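Local coordinates for 70 kDa protein (Xanthomonas sp., PDB 4B2N) that cleaves rubber oxidatively as a processive oxygenase carrying two covalently bound c-type haems, at residues V43-S55 against A60-N72. Residues are numbered along the deposited sequence; the frame is centred on the assembly and turned at random.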
ATOM      1  N   VAL A  43      14.455 -17.959  11.671  1.00 20.31           N
ATOM      2  CA  VAL A  43      14.873 -17.575  10.327  1.00 19.30           C
ATOM      3  C   VAL A  43      13.662 -16.858   9.708  1.00 19.19           C
ATOM      4  O   VAL A  43      12.512 -17.254   9.922  1.00 21.05           O
ATOM      5  CB  VAL A  43      15.279 -18.830   9.479  1.00 21.90           C
ATOM      6  CG1 VAL A  43      15.283 -18.510   8.002  1.00 22.38           C
ATOM      7  CG2 VAL A  43      16.675 -19.362   9.881  1.00 24.45           C
ATOM      8  N   ASP A  44      13.910 -15.796   8.959  1.00 17.97           N
ATOM      9  CA  ASP A  44      12.813 -15.090   8.241  1.00 17.78           C
ATOM     10  C   ASP A  44      12.738 -15.808   6.914  1.00 17.17           C
ATOM     11  O   ASP A  44      13.650 -15.705   6.148  1.00 16.71           O
ATOM     12  CB  ASP A  44      13.223 -13.637   8.034  1.00 17.34           C
ATOM     13  CG  ASP A  44      12.330 -12.878   7.057  1.00 17.62           C
ATOM     14  OD1 ASP A  44      11.264 -13.437   6.658  1.00 17.88           O
ATOM     15  OD2 ASP A  44      12.773 -11.775   6.595  1.00 18.03           O
ATOM     16  N   PRO A  45      11.667 -16.581   6.653  1.00 18.69           N
ATOM     17  CA  PRO A  45      11.718 -17.367   5.437  1.00 18.44           C
ATOM     18  C   PRO A  45      11.865 -16.612   4.110  1.00 18.54           C
ATOM     19  O   PRO A  45      12.344 -17.204   3.106  1.00 18.91           O
ATOM     20  CB  PRO A  45      10.419 -18.174   5.473  1.00 19.37           C
ATOM     21  CG  PRO A  45      10.124 -18.268   6.969  1.00 20.07           C
ATOM     22  CD  PRO A  45      10.460 -16.866   7.442  1.00 18.31           C
ATOM     23  N   ARG A  46      11.381 -15.354   4.068  1.00 16.82           N
ATOM     24  CA  ARG A  46      11.613 -14.488   2.918  1.00 16.48           C
ATOM     25  C   ARG A  46      13.086 -14.423   2.578  1.00 16.63           C
ATOM     26  O   ARG A  46      13.414 -14.272   1.416  1.00 16.49           O
ATOM     27  CB  ARG A  46      11.120 -13.065   3.259  1.00 14.86           C
ATOM     28  CG  ARG A  46       9.635 -13.107   3.595  1.00 15.08           C
ATOM     29  CD  ARG A  46       9.112 -11.750   4.003  1.00 13.43           C
ATOM     30  NE  ARG A  46      10.008 -11.195   5.042  1.00 14.51           N
ATOM     31  CZ  ARG A  46      10.105  -9.916   5.336  1.00 13.98           C
ATOM     32  NH1 ARG A  46       9.323  -9.048   4.712  1.00 12.52           N
ATOM     33  NH2 ARG A  46      11.057  -9.538   6.175  1.00 14.69           N
ATOM     34  N   SER A  47      13.977 -14.553   3.563  1.00 16.61           N
ATOM     35  CA  SER A  47      15.385 -14.308   3.327  1.00 18.48           C
ATOM     36  C   SER A  47      15.977 -15.583   2.698  1.00 20.51           C
ATOM     37  O   SER A  47      17.088 -15.545   2.177  1.00 19.01           O
ATOM     38  CB  SER A  47      16.122 -13.969   4.633  1.00 19.00           C
ATOM     39  OG  SER A  47      16.080 -15.135   5.469  1.00 19.80           O
ATOM     40  N   LEU A  48      15.201 -16.668   2.675  1.00 19.45           N
ATOM     41  CA  LEU A  48      15.675 -17.908   2.045  1.00 21.05           C
ATOM     42  C   LEU A  48      15.494 -17.859   0.536  1.00 20.56           C
ATOM     43  O   LEU A  48      15.994 -18.746  -0.203  1.00 20.45           O
ATOM     44  CB  LEU A  48      14.955 -19.136   2.634  1.00 20.51           C
ATOM     45  CG  LEU A  48      15.182 -19.315   4.149  1.00 21.22           C
ATOM     46  CD1 LEU A  48      14.245 -20.405   4.590  1.00 22.35           C
ATOM     47  CD2 LEU A  48      16.601 -19.672   4.585  1.00 21.62           C
ATOM     48  N   VAL A  49      14.743 -16.874   0.048  1.00 19.14           N
ATOM     49  CA  VAL A  49      14.369 -16.864  -1.388  1.00 19.69           C
ATOM     50  C   VAL A  49      15.434 -16.126  -2.196  1.00 20.41           C
ATOM     51  O   VAL A  49      15.321 -14.946  -2.507  1.00 22.16           O
ATOM     52  CB  VAL A  49      12.954 -16.313  -1.612  1.00 18.70           C
ATOM     53  CG1 VAL A  49      12.558 -16.376  -3.066  1.00 21.06           C
ATOM     54  CG2 VAL A  49      11.953 -17.067  -0.700  1.00 18.36           C
ATOM     55  N   LYS A  50      16.436 -16.889  -2.609  1.00 21.72           N
ATOM     56  CA  LYS A  50      17.640 -16.364  -3.206  1.00 23.81           C
ATOM     57  C   LYS A  50      17.904 -17.319  -4.401  1.00 25.38           C
ATOM     58  O   LYS A  50      17.454 -18.492  -4.387  1.00 21.17           O
ATOM     59  CB  LYS A  50      18.723 -16.626  -2.175  1.00 26.23           C
ATOM     60  CG  LYS A  50      19.463 -15.419  -1.712  1.00 31.47           C
ATOM     61  CD  LYS A  50      18.543 -14.440  -1.045  1.00 31.21           C
ATOM     62  CE  LYS A  50      19.326 -13.146  -0.805  1.00 29.84           C
ATOM     63  NZ  LYS A  50      20.657 -13.478  -0.199  1.00 35.23           N
ATOM     64  N   GLN A  51      18.714 -16.869  -5.351  1.00 28.15           N
ATOM     65  CA  GLN A  51      19.222 -17.786  -6.399  1.00 30.23           C
ATOM     66  C   GLN A  51      19.611 -19.168  -5.834  1.00 28.09           C
ATOM     67  O   GLN A  51      20.294 -19.302  -4.840  1.00 25.15           O
ATOM     68  CB  GLN A  51      20.371 -17.152  -7.189  1.00 35.31           C
ATOM     69  CG  GLN A  51      20.632 -17.812  -8.562  1.00 42.59           C
ATOM     70  CD  GLN A  51      19.611 -17.390  -9.648  1.00 51.05           C
ATOM     71  OE1 GLN A  51      18.883 -18.227 -10.209  1.00 55.11           O
ATOM     72  NE2 GLN A  51      19.548 -16.076  -9.934  1.00 55.16           N
ATOM     73  N   GLY A  52      19.111 -20.219  -6.471  1.00 30.24           N
ATOM     74  CA  GLY A  52      19.325 -21.563  -5.968  1.00 26.77           C
ATOM     75  C   GLY A  52      18.116 -22.153  -5.265  1.00 27.85           C
ATOM     76  O   GLY A  52      18.015 -23.408  -5.121  1.00 26.76           O
ATOM     77  N   VAL A  53      17.166 -21.295  -4.846  1.00 24.88           N
ATOM     78  CA  VAL A  53      16.035 -21.783  -4.032  1.00 22.83           C
ATOM     79  C   VAL A  53      15.258 -22.823  -4.817  1.00 22.01           C
ATOM     80  O   VAL A  53      14.732 -23.791  -4.239  1.00 24.29           O
ATOM     81  CB  VAL A  53      15.147 -20.610  -3.443  1.00 22.09           C
ATOM     82  CG1 VAL A  53      14.483 -19.796  -4.549  1.00 19.59           C
ATOM     83  CG2 VAL A  53      14.087 -21.117  -2.457  1.00 21.72           C
ATOM     84  N   ASN A  54      15.197 -22.671  -6.140  1.00 20.72           N
ATOM     85  CA  ASN A  54      14.322 -23.555  -6.913  1.00 21.93           C
ATOM     86  C   ASN A  54      15.108 -24.814  -7.270  1.00 24.22           C
ATOM     87  O   ASN A  54      15.349 -25.017  -8.449  1.00 26.25           O
ATOM     88  CB  ASN A  54      13.849 -22.891  -8.203  1.00 20.38           C
ATOM     89  CG  ASN A  54      13.019 -21.569  -7.936  1.00 19.89           C
ATOM     90  OD1 ASN A  54      13.242 -20.506  -8.572  1.00 23.73           O
ATOM     91  ND2 ASN A  54      12.047 -21.679  -7.074  1.00 17.64           N
ATOM     92  N   SER A  55      15.445 -25.640  -6.273  1.00 26.60           N
ATOM     93  CA  SER A  55      16.347 -26.815  -6.481  1.00 28.12           C
ATOM     94  C   SER A  55      15.689 -27.904  -7.335  1.00 29.79           C
ATOM     95  O   SER A  55      16.375 -28.746  -7.881  1.00 27.86           O
ATOM     96  CB  SER A  55      16.824 -27.386  -5.151  1.00 29.26           C
ATOM     97  OG  SER A  55      15.698 -27.527  -4.276  1.00 34.91           O
ATOM     98  N   ALA A  60       5.924 -27.479  -8.848  1.00 25.24           N
ATOM     99  CA  ALA A  60       4.711 -26.687  -9.127  1.00 24.04           C
ATOM    100  C   ALA A  60       4.955 -25.191  -8.993  1.00 23.12           C
ATOM    101  O   ALA A  60       4.366 -24.383  -9.712  1.00 20.28           O
ATOM    102  CB  ALA A  60       3.591 -27.083  -8.177  1.00 23.79           C
ATOM    103  N   LEU A  61       5.817 -24.823  -8.060  1.00 22.40           N
ATOM    104  CA  LEU A  61       6.082 -23.388  -7.842  1.00 21.45           C
ATOM    105  C   LEU A  61       7.545 -23.016  -8.074  1.00 21.93           C
ATOM    106  O   LEU A  61       8.445 -23.535  -7.406  1.00 23.75           O
ATOM    107  CB  LEU A  61       5.659 -23.019  -6.421  1.00 20.49           C
ATOM    108  CG  LEU A  61       6.057 -21.620  -5.897  1.00 19.97           C
ATOM    109  CD1 LEU A  61       5.448 -20.486  -6.752  1.00 22.37           C
ATOM    110  CD2 LEU A  61       5.626 -21.452  -4.466  1.00 19.08           C
ATOM    111  N   GLN A  62       7.790 -22.108  -9.004  1.00 22.43           N
ATOM    112  CA  GLN A  62       9.157 -21.598  -9.255  1.00 22.06           C
ATOM    113  C   GLN A  62       9.195 -20.125  -8.845  1.00 19.89           C
ATOM    114  O   GLN A  62       8.610 -19.305  -9.539  1.00 19.15           O
ATOM    115  CB  GLN A  62       9.492 -21.709 -10.728  1.00 23.54           C
ATOM    116  CG  GLN A  62       9.344 -23.155 -11.181  1.00 25.46           C
ATOM    117  CD  GLN A  62      10.421 -24.018 -10.535  1.00 26.39           C
ATOM    118  OE1 GLN A  62      11.569 -23.646 -10.537  1.00 27.03           O
ATOM    119  NE2 GLN A  62      10.049 -25.165  -9.985  1.00 25.73           N
ATOM    120  N   PHE A  63       9.892 -19.800  -7.764  1.00 18.68           N
ATOM    121  CA  PHE A  63       9.994 -18.388  -7.341  1.00 19.72           C
ATOM    122  C   PHE A  63      10.775 -17.563  -8.336  1.00 19.71           C
ATOM    123  O   PHE A  63      11.747 -18.024  -8.922  1.00 21.48           O
ATOM    124  CB  PHE A  63      10.670 -18.248  -5.966  1.00 18.50           C
ATOM    125  CG  PHE A  63       9.967 -18.985  -4.862  1.00 19.89           C
ATOM    126  CD1 PHE A  63       8.682 -18.574  -4.419  1.00 17.96           C
ATOM    127  CD2 PHE A  63      10.572 -20.133  -4.253  1.00 21.01           C
ATOM    128  CE1 PHE A  63       8.035 -19.250  -3.364  1.00 19.03           C
ATOM    129  CE2 PHE A  63       9.898 -20.842  -3.234  1.00 19.74           C
ATOM    130  CZ  PHE A  63       8.630 -20.387  -2.768  1.00 20.53           C
ATOM    131  N   ASN A  64      10.452 -16.292  -8.449  1.00 19.20           N
ATOM    132  CA  ASN A  64      11.259 -15.450  -9.327  1.00 20.46           C
ATOM    133  C   ASN A  64      11.537 -14.096  -8.770  1.00 20.18           C
ATOM    134  O   ASN A  64      12.245 -13.320  -9.412  1.00 19.19           O
ATOM    135  CB  ASN A  64      10.676 -15.375 -10.736  1.00 20.14           C
ATOM    136  CG  ASN A  64       9.394 -14.580 -10.782  1.00 20.59           C
ATOM    137  OD1 ASN A  64       9.068 -13.864  -9.865  1.00 16.90           O
ATOM    138  ND2 ASN A  64       8.660 -14.716 -11.868  1.00 19.33           N
ATOM    139  N   ALA A  65      11.048 -13.805  -7.559  1.00 20.62           N
ATOM    140  CA  ALA A  65      11.302 -12.476  -6.996  1.00 19.57           C
ATOM    141  C   ALA A  65      12.129 -12.662  -5.735  1.00 19.65           C
ATOM    142  O   ALA A  65      11.579 -12.996  -4.656  1.00 17.56           O
ATOM    143  CB  ALA A  65       9.992 -11.770  -6.686  1.00 19.60           C
ATOM    144  N   TYR A  66      13.443 -12.446  -5.883  1.00 17.25           N
ATOM    145  CA  TYR A  66      14.332 -12.812  -4.829  1.00 18.29           C
ATOM    146  C   TYR A  66      14.465 -11.718  -3.828  1.00 17.65           C
ATOM    147  O   TYR A  66      14.461 -10.540  -4.195  1.00 17.87           O
ATOM    148  CB  TYR A  66      15.701 -13.230  -5.327  1.00 19.15           C
ATOM    149  CG  TYR A  66      15.671 -14.442  -6.235  1.00 22.57           C
ATOM    150  CD1 TYR A  66      15.064 -15.633  -5.838  1.00 24.47           C
ATOM    151  CD2 TYR A  66      16.229 -14.399  -7.500  1.00 26.81           C
ATOM    152  CE1 TYR A  66      15.029 -16.760  -6.690  1.00 28.15           C
ATOM    153  CE2 TYR A  66      16.180 -15.522  -8.354  1.00 31.42           C
ATOM    154  CZ  TYR A  66      15.607 -16.704  -7.918  1.00 29.79           C
ATOM    155  OH  TYR A  66      15.539 -17.832  -8.742  1.00 31.21           O
ATOM    156  N   PHE A  67      14.627 -12.135  -2.578  1.00 17.97           N
ATOM    157  CA  PHE A  67      14.991 -11.277  -1.481  1.00 16.76           C
ATOM    158  C   PHE A  67      16.408 -10.759  -1.668  1.00 18.27           C
ATOM    159  O   PHE A  67      17.265 -11.505  -2.080  1.00 18.90           O
ATOM    160  CB  PHE A  67      14.937 -12.106  -0.223  1.00 17.18           C
ATOM    161  CG  PHE A  67      15.041 -11.330   1.044  1.00 17.01           C
ATOM    162  CD1 PHE A  67      13.893 -10.655   1.593  1.00 17.01           C
ATOM    163  CD2 PHE A  67      16.249 -11.226   1.678  1.00 17.30           C
ATOM    164  CE1 PHE A  67      13.972  -9.948   2.793  1.00 16.50           C
ATOM    165  CE2 PHE A  67      16.329 -10.578   2.921  1.00 17.79           C
ATOM    166  CZ  PHE A  67      15.184  -9.913   3.472  1.00 17.71           C
ATOM    167  N   VAL A  68      16.673  -9.492  -1.324  1.00 15.70           N
ATOM    168  CA  VAL A  68      18.035  -8.976  -1.334  1.00 17.70           C
ATOM    169  C   VAL A  68      18.375  -8.503   0.065  1.00 16.34           C
ATOM    170  O   VAL A  68      17.668  -7.653   0.642  1.00 16.13           O
ATOM    171  CB  VAL A  68      18.247  -7.779  -2.316  1.00 17.22           C
ATOM    172  CG1 VAL A  68      19.670  -7.227  -2.128  1.00 17.51           C
ATOM    173  CG2 VAL A  68      18.067  -8.271  -3.722  1.00 17.84           C
ATOM    174  N   ASP A  69      19.455  -9.031   0.597  1.00 16.73           N
ATOM    175  CA  ASP A  69      19.852  -8.743   1.962  1.00 16.76           C
ATOM    176  C   ASP A  69      20.708  -7.488   1.923  1.00 15.82           C
ATOM    177  O   ASP A  69      21.814  -7.509   1.416  1.00 16.27           O
ATOM    178  CB  ASP A  69      20.569  -9.967   2.566  1.00 17.81           C
ATOM    179  CG  ASP A  69      21.023  -9.726   4.002  1.00 18.72           C
ATOM    180  OD1 ASP A  69      20.932  -8.576   4.508  1.00 18.77           O
ATOM    181  OD2 ASP A  69      21.528 -10.674   4.613  1.00 19.59           O
ATOM    182  N   LEU A  70      20.173  -6.354   2.403  1.00 15.55           N
ATOM    183  CA  LEU A  70      20.951  -5.114   2.426  1.00 14.74           C
ATOM    184  C   LEU A  70      21.857  -4.977   3.651  1.00 15.21           C
ATOM    185  O   LEU A  70      22.810  -4.151   3.667  1.00 15.11           O
ATOM    186  CB  LEU A  70      20.001  -3.857   2.437  1.00 14.70           C
ATOM    187  CG  LEU A  70      19.091  -3.938   1.200  1.00 15.28           C
ATOM    188  CD1 LEU A  70      17.942  -2.928   1.325  1.00 14.51           C
ATOM    189  CD2 LEU A  70      19.906  -3.802  -0.116  1.00 15.63           C
ATOM    190  N   HIS A  71      21.529  -5.756   4.701  1.00 15.16           N
ATOM    191  CA  HIS A  71      22.300  -5.715   5.966  1.00 15.83           C
ATOM    192  C   HIS A  71      23.643  -6.376   5.842  1.00 17.19           C
ATOM    193  O   HIS A  71      24.629  -5.859   6.314  1.00 18.35           O
ATOM    194  CB  HIS A  71      21.455  -6.254   7.137  1.00 16.08           C
ATOM    195  CG  HIS A  71      20.363  -5.302   7.536  1.00 16.49           C
ATOM    196  ND1 HIS A  71      19.255  -5.111   6.770  1.00 16.43           N
ATOM    197  CD2 HIS A  71      20.298  -4.383   8.569  1.00 15.10           C
ATOM    198  CE1 HIS A  71      18.509  -4.135   7.339  1.00 16.89           C
ATOM    199  NE2 HIS A  71      19.134  -3.738   8.460  1.00 16.01           N
ATOM    200  N   ASN A  72      23.685  -7.477   5.118  1.00 17.81           N
ATOM    201  CA  ASN A  72      24.929  -8.169   4.801  1.00 19.69           C
ATOM    202  C   ASN A  72      24.886  -8.353   3.285  1.00 17.85           C
ATOM    203  O   ASN A  72      24.525  -9.452   2.807  1.00 19.13           O
ATOM    204  CB  ASN A  72      24.979  -9.466   5.636  1.00 20.23           C
ATOM    205  CG  ASN A  72      25.317  -9.156   7.078  1.00 21.98           C
ATOM    206  OD1 ASN A  72      26.476  -8.870   7.383  1.00 23.64           O
ATOM    207  ND2 ASN A  72      24.317  -9.076   7.937  1.00 21.64           N
TER
HETATM  208  O   HOH W   1      21.319 -10.753  -0.715  1.00 19.54           O
HETATM  209  O   HOH W   2      16.833 -20.536  -7.822  1.00 33.34           O
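Phe67 and Tyr66 pack their rings against the backbone of 43-55 in a loop-on-loop contact within the irregular connection between helices 27-32 and 88-104. A short 3-10 segment, 45-48, and a type II beta turn, Lys50 to Val53, shape one side; 60-72 runs mostly extended past them. One backbone hydrogen bond, Phe67 N to Val49 O (2.9 Å), joins the two. The Phe67 ring swings away from its own N (chi1 -169°) and lays one face on Ser47, whose CA makes a CH-pi contact 3.9 Å from the ring centroid. Tyr66 has the turn over one face: Gln51 N sits over the ring centre, 3.7 Å above its plane. Val49 CG1 touches Tyr66 CD1 (3.8 Å) and Phe63 CB, and Val53 CG1 reaches the ring edge of Tyr66 at CE1 and Phe63 CD2. Beside Phe67, Arg46 grips Asp44 side-on through NE and NH2. Arg46 NH1 makes weak hydrogen bonds to the backbone O of Arg294 and Lys297, two residues of the first haem site; the Arg46 side chain is about 8 Å from a bound haem c. One water accepts from Lys50 NZ and Asp69 N; another accepts from Gly52 N (2.7 Å) and hydrogen-bonds Tyr66 OH (3.1 Å).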